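Local coordinates for protein bacilliredoxin BrxA (Bacillus subtilis, PDB 3FHK) that removes bacillithiol from S-bacillithiolated proteins as a dithiol bacilliredoxin of the thioredoxin superfamily and has protein disulfide isomerase activity, at residues 104-107 and 108-111; 8-11 and 12-16. The protein carries 2 engineered substitutions. One frame throughout, in Å; residues are numbered along the deposited sequence.

Overall arrangement
In chain order contact 2 (8-11 with 12-16) comes first, on helix 2-24, and contact 1 (104-107 with 108-111) follows much later, where the loop after helix 90-97 runs into strand 109-114 of the mixed sheet. Their centres are 23 Å apart and their nearest atoms about 11 Å, so the two do not touch. The centre of contact 1 lies 8 Å, and that of contact 2 20 Å, from the centre of the chain. Contact 1 lies at the redox site, where it presents a cis proline to the CXC cysteines, whereas contact 2 lies on a helix whose side chains pack against other subunits.

Contact 1 of 2, residues 104-107 and 108-111. Engineered in segment 104-107: A104 (natural residue Glu).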
ATOM      1  N   ALA A 104      26.065 -18.446  14.928  1.00 40.35           N
ATOM      2  CA  ALA A 104      25.389 -17.162  14.823  1.00 38.17           C
ATOM      3  C   ALA A 104      24.079 -17.374  14.064  1.00 31.56           C
ATOM      4  O   ALA A 104      23.915 -18.374  13.363  1.00 26.00           O
ATOM      5  CB  ALA A 104      26.266 -16.153  14.118  1.00 43.07           C
ATOM      6  N   PRO A 105      23.121 -16.455  14.230  1.00 33.94           N
ATOM      7  CA  PRO A 105      21.880 -16.553  13.449  1.00 30.08           C
ATOM      8  C   PRO A 105      22.104 -16.175  11.990  1.00 37.85           C
ATOM      9  O   PRO A 105      22.831 -15.221  11.718  1.00 39.44           O
ATOM     10  CB  PRO A 105      20.975 -15.511  14.105  1.00 34.96           C
ATOM     11  CG  PRO A 105      21.909 -14.551  14.772  1.00 28.46           C
ATOM     12  CD  PRO A 105      23.098 -15.345  15.197  1.00 28.58           C
ATOM     13  N   SER A 106      21.498 -16.925  11.071  1.00 37.78           N
ATOM     14  CA  SER A 106      21.449 -16.541   9.667  1.00 36.32           C
ATOM     15  C   SER A 106      20.294 -17.261   8.986  1.00 37.33           C
ATOM     16  O   SER A 106      19.751 -18.229   9.519  1.00 39.12           O
ATOM     17  CB  SER A 106      22.773 -16.833   8.948  1.00 36.21           C
ATOM     18  OG  SER A 106      22.959 -18.221   8.717  1.00 33.24           O
ATOM     19  N   SER A 107      19.949 -16.802   7.791  1.00 35.17           N
ATOM     20  CA  SER A 107      18.710 -17.202   7.140  1.00 41.68           C
ATOM     21  C   SER A 107      18.859 -17.021   5.626  1.00 37.41           C
ATOM     22  O   SER A 107      19.239 -15.941   5.169  1.00 34.54           O
ATOM     23  CB  SER A 107      17.590 -16.300   7.662  1.00 43.51           C
ATOM     24  OG  SER A 107      16.330 -16.723   7.206  1.00 59.38           O
ATOM     25  N   PRO A 108      18.593 -18.076   4.838  1.00 33.80           N
ATOM     26  CA  PRO A 108      18.246 -19.429   5.272  1.00 33.58           C
ATOM     27  C   PRO A 108      19.477 -20.099   5.843  1.00 33.03           C
ATOM     28  O   PRO A 108      20.588 -19.654   5.589  1.00 32.56           O
ATOM     29  CB  PRO A 108      17.876 -20.117   3.952  1.00 26.70           C
ATOM     30  CG  PRO A 108      18.733 -19.397   2.939  1.00 24.61           C
ATOM     31  CD  PRO A 108      18.591 -17.976   3.363  1.00 25.20           C
ATOM     32  N   SER A 109      19.284 -21.155   6.614  1.00 30.45           N
ATOM     33  CA  SER A 109      20.413 -21.949   7.069  1.00 30.32           C
ATOM     34  C   SER A 109      19.895 -23.345   7.384  1.00 30.99           C
ATOM     35  O   SER A 109      18.686 -23.570   7.395  1.00 29.32           O
ATOM     36  CB  SER A 109      21.113 -21.281   8.267  1.00 27.92           C
ATOM     37  OG  SER A 109      20.225 -21.098   9.362  1.00 28.62           O
ATOM     38  N   MET A 110      20.796 -24.287   7.620  1.00 32.58           N
ATOM     39  CA  MET A 110      20.377 -25.661   7.872  1.00 31.75           C
ATOM     40  C   MET A 110      21.231 -26.304   8.969  1.00 36.14           C
ATOM     41  O   MET A 110      22.430 -26.057   9.056  1.00 31.11           O
ATOM     42  CB  MET A 110      20.454 -26.476   6.584  1.00 21.83           C
ATOM     43  CG  MET A 110      19.515 -25.993   5.470  1.00 30.65           C
ATOM     44  SD  MET A 110      19.634 -26.969   3.946  1.00 30.53           S
ATOM     45  CE  MET A 110      20.774 -25.957   3.017  1.00 45.49           C
ATOM     46  N   ALA A 111      20.605 -27.111   9.818  1.00 29.37           N
ATOM     47  CA  ALA A 111      21.353 -27.914  10.764  1.00 24.62           C
ATOM     48  C   ALA A 111      20.968 -29.382  10.695  1.00 33.31           C
ATOM     49  O   ALA A 111      19.784 -29.726  10.622  1.00 34.60           O
ATOM     50  CB  ALA A 111      21.188 -27.383  12.199  1.00 30.30           C
TER
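The peptide carbonyl of S106 is the flat group on which S109 acts: the S109 hydroxyl approaches from above the carbonyl plane, 47° out of it, and donates a hydrogen bond from OG to S106 O at 2.9 Å. The bond is bent at the acceptor, with a C=O...donor angle of 133°. With chi1 at 59°, S109 OG lies between its own backbone N and carbonyl carbon, directed at the S106 carbonyl across the bend in the chain. Beside this bond the two serines pack, S106 OG lying 3.6 Å from S109 CB. S106 OG is hydrogen-bonded to the backbone N of R124, while S106 O also receives a weak hydrogen bond from R97 NH2.

The second flat group, the peptide joining S107 to P108, is cis, and it brings S107 CA to 2.9 Å from P108 CA. R124 NH1 grips S107 O. The proline ring rests about 4 Å from the side chains of the nucleophiles C56 and C58, the cis-proline feature of thioredoxin folds, and a bound sulfate lies about 3 Å from the S107 side chain.

P108 packs on A59 and A63 of helix 57-73, S107 touches R97 of helix 90-97, and beyond the turn strand 109-114 runs between strands 47-53 and 117-122, with S109 paired to V52 and M110 to I122.

Contact 2 of 2, residues 8-11 and 12-16; sequences YEEY and MRQLV
Y8 and M12, one turn apart, meet through both backbone and side chain: M12 N donates to Y8 O at 2.9 Å along a nearly straight N-H...O path of 169°, and M12 CG lies 3.7 Å from Y8 CE2, the two side chains running side by side. The same four-residue step repeats. R13 N supplies E9 O at 2.7 Å, Q14 N supplies E10 O, and L15 N supplies Y11 O at 3.1 Å, giving each of these four carbonyls a donor from the following turn.

E10 and R13 are matched more loosely. E10 extends with CG anti to N (chi1 180°) and then bends at its second torsion, laying the carboxylate alongside R13 with the carboxylate and guanidinium planes 25° apart. R13 NE and E10 OE1, 3.3 Å apart, form a salt bridge whose N-H...O bond is weak, long and bent. R13 is exposed and E10 partly so, packing on A7 of the third subunit; solvent probably weakens the pair.

Y11 and L15 make the apolar counterpart. L15 CD1 stands over the centre of one ring face in a CH-pi contact, 4.1 Å from the Y11 ring centroid, while L15 CD2 comes within 3.8 Å of Y11 CE2.

The Y11 ring also meets Y11 of the third subunit, and P18 of the second subunit packs on both Y11 and L15. The i+4 to i backbone bonds are those of an alpha-helix; E9, E10 and R13 on one side and buried Y11, M12 and L15 on another make helix 2-24 amphipathic here, its buried side forming part of the intersubunit packing of the four-chain assembly.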
ATOM      1  N   TYR A   8      -1.605  -5.710   5.666  1.00 46.57           N
ATOM      2  CA  TYR A   8      -0.271  -5.975   5.164  1.00 41.36           C
ATOM      3  C   TYR A   8       0.204  -7.352   5.606  1.00 42.97           C
ATOM      4  O   TYR A   8       0.724  -8.131   4.796  1.00 43.12           O
ATOM      5  CB  TYR A   8       0.687  -4.889   5.633  1.00 45.41           C
ATOM      6  CG  TYR A   8       2.093  -4.996   5.077  1.00 42.67           C
ATOM      7  CD1 TYR A   8       2.531  -4.129   4.086  1.00 43.85           C
ATOM      8  CD2 TYR A   8       2.989  -5.947   5.565  1.00 41.84           C
ATOM      9  CE1 TYR A   8       3.819  -4.206   3.582  1.00 40.52           C
ATOM     10  CE2 TYR A   8       4.283  -6.036   5.069  1.00 42.38           C
ATOM     11  CZ  TYR A   8       4.691  -5.161   4.078  1.00 44.35           C
ATOM     12  OH  TYR A   8       5.972  -5.233   3.575  1.00 52.84           O
ATOM     13  N   GLU A   9       0.006  -7.666   6.880  1.00 42.52           N
ATOM     14  CA  GLU A   9       0.453  -8.955   7.411  1.00 43.39           C
ATOM     15  C   GLU A   9      -0.321 -10.115   6.796  1.00 40.70           C
ATOM     16  O   GLU A   9       0.247 -11.155   6.466  1.00 41.56           O
ATOM     17  CB  GLU A   9       0.367  -8.985   8.943  1.00 53.50           C
ATOM     18  CG  GLU A   9       1.390  -8.088   9.630  1.00 67.85           C
ATOM     19  CD  GLU A   9       1.124  -7.910  11.118  1.00 88.48           C
ATOM     20  OE1 GLU A   9       1.174  -8.914  11.865  1.00 94.52           O
ATOM     21  OE2 GLU A   9       0.880  -6.759  11.545  1.00 94.76           O
ATOM     22  N   GLU A  10      -1.620  -9.929   6.624  1.00 37.91           N
ATOM     23  CA  GLU A  10      -2.443 -10.961   6.012  1.00 40.05           C
ATOM     24  C   GLU A  10      -1.965 -11.231   4.589  1.00 43.42           C
ATOM     25  O   GLU A  10      -1.865 -12.376   4.142  1.00 42.68           O
ATOM     26  CB  GLU A  10      -3.909 -10.526   5.999  1.00 46.86           C
ATOM     27  CG  GLU A  10      -4.844 -11.539   5.370  1.00 55.39           C
ATOM     28  CD  GLU A  10      -4.778 -12.894   6.052  1.00 60.06           C
ATOM     29  OE1 GLU A  10      -4.246 -12.981   7.181  1.00 63.52           O
ATOM     30  OE2 GLU A  10      -5.260 -13.877   5.457  1.00 56.36           O
ATOM     31  N   TYR A  11      -1.659 -10.162   3.874  1.00 40.80           N
ATOM     32  CA  TYR A  11      -1.204 -10.305   2.513  1.00 35.49           C
ATOM     33  C   TYR A  11       0.144 -11.034   2.465  1.00 41.74           C
ATOM     34  O   TYR A  11       0.318 -11.959   1.675  1.00 42.87           O
ATOM     35  CB  TYR A  11      -1.143  -8.942   1.837  1.00 33.46           C
ATOM     36  CG  TYR A  11      -0.878  -8.994   0.346  1.00 42.94           C
ATOM     37  CD1 TYR A  11      -0.103  -8.017  -0.272  1.00 44.97           C
ATOM     38  CD2 TYR A  11      -1.404 -10.012  -0.443  1.00 41.79           C
ATOM     39  CE1 TYR A  11       0.142  -8.047  -1.631  1.00 45.60           C
ATOM     40  CE2 TYR A  11      -1.162 -10.054  -1.808  1.00 46.20           C
ATOM     41  CZ  TYR A  11      -0.390  -9.066  -2.396  1.00 54.12           C
ATOM     42  OH  TYR A  11      -0.143  -9.085  -3.753  1.00 59.82           O
ATOM     43  N   MET A  12       1.086 -10.627   3.312  1.00 45.03           N
ATOM     44  CA  MET A  12       2.379 -11.306   3.389  1.00 45.26           C
ATOM     45  C   MET A  12       2.220 -12.752   3.869  1.00 40.62           C
ATOM     46  O   MET A  12       2.915 -13.659   3.413  1.00 47.66           O
ATOM     47  CB  MET A  12       3.367 -10.530   4.270  1.00 49.84           C
ATOM     48  CG  MET A  12       4.144  -9.427   3.532  1.00 55.75           C
ATOM     49  SD  MET A  12       5.331 -10.062   2.303  1.00 40.73           S
ATOM     50  CE  MET A  12       6.224 -11.240   3.298  1.00 47.37           C
ATOM     51  N   ARG A  13       1.285 -12.964   4.779  1.00 33.80           N
ATOM     52  CA  ARG A  13       0.945 -14.316   5.204  1.00 42.29           C
ATOM     53  C   ARG A  13       0.529 -15.192   4.020  1.00 51.37           C
ATOM     54  O   ARG A  13       0.956 -16.347   3.901  1.00 50.34           O
ATOM     55  CB  ARG A  13      -0.189 -14.278   6.221  1.00 39.12           C
ATOM     56  CG  ARG A  13      -0.312 -15.542   7.038  1.00 49.90           C
ATOM     57  CD  ARG A  13      -1.608 -15.557   7.821  1.00 69.44           C
ATOM     58  NE  ARG A  13      -2.764 -15.899   6.988  1.00 85.57           N
ATOM     59  CZ  ARG A  13      -3.295 -17.118   6.907  1.00 96.65           C
ATOM     60  NH1 ARG A  13      -2.774 -18.118   7.604  1.00102.30           N
ATOM     61  NH2 ARG A  13      -4.351 -17.342   6.134  1.00 98.45           N
ATOM     62  N   GLN A  14      -0.315 -14.652   3.149  1.00 49.83           N
ATOM     63  CA  GLN A  14      -0.814 -15.433   2.028  1.00 45.06           C
ATOM     64  C   GLN A  14       0.281 -15.735   1.016  1.00 41.73           C
ATOM     65  O   GLN A  14       0.334 -16.827   0.466  1.00 49.25           O
ATOM     66  CB  GLN A  14      -2.000 -14.737   1.357  1.00 48.98           C
ATOM     67  CG  GLN A  14      -3.276 -14.774   2.175  1.00 57.63           C
ATOM     68  CD  GLN A  14      -3.522 -16.141   2.815  1.00 68.02           C
ATOM     69  OE1 GLN A  14      -3.512 -16.270   4.040  1.00 70.79           O
ATOM     70  NE2 GLN A  14      -3.734 -17.167   1.986  1.00 61.80           N
ATOM     71  N   LEU A  15       1.157 -14.764   0.784  1.00 44.48           N
ATOM     72  CA  LEU A  15       2.227 -14.912  -0.195  1.00 40.97           C
ATOM     73  C   LEU A  15       3.294 -15.866   0.305  1.00 45.53           C
ATOM     74  O   LEU A  15       4.064 -16.433  -0.477  1.00 41.75           O
ATOM     75  CB  LEU A  15       2.876 -13.564  -0.495  1.00 35.64           C
ATOM     76  CG  LEU A  15       1.997 -12.461  -1.068  1.00 33.53           C
ATOM     77  CD1 LEU A  15       2.828 -11.182  -1.167  1.00 39.08           C
ATOM     78  CD2 LEU A  15       1.399 -12.856  -2.429  1.00 42.77           C
ATOM     79  N   VAL A  16       3.349 -16.026   1.619  1.00 42.21           N
ATOM     80  CA  VAL A  16       4.365 -16.861   2.228  1.00 39.74           C
ATOM     81  C   VAL A  16       3.965 -18.344   2.233  1.00 42.01           C
ATOM     82  O   VAL A  16       4.815 -19.223   2.352  1.00 38.68           O
ATOM     83  CB  VAL A  16       4.702 -16.344   3.633  1.00 36.15           C
ATOM     84  CG1 VAL A  16       5.257 -17.449   4.496  1.00 40.81           C
ATOM     85  CG2 VAL A  16       5.684 -15.184   3.527  1.00 38.40           C
TER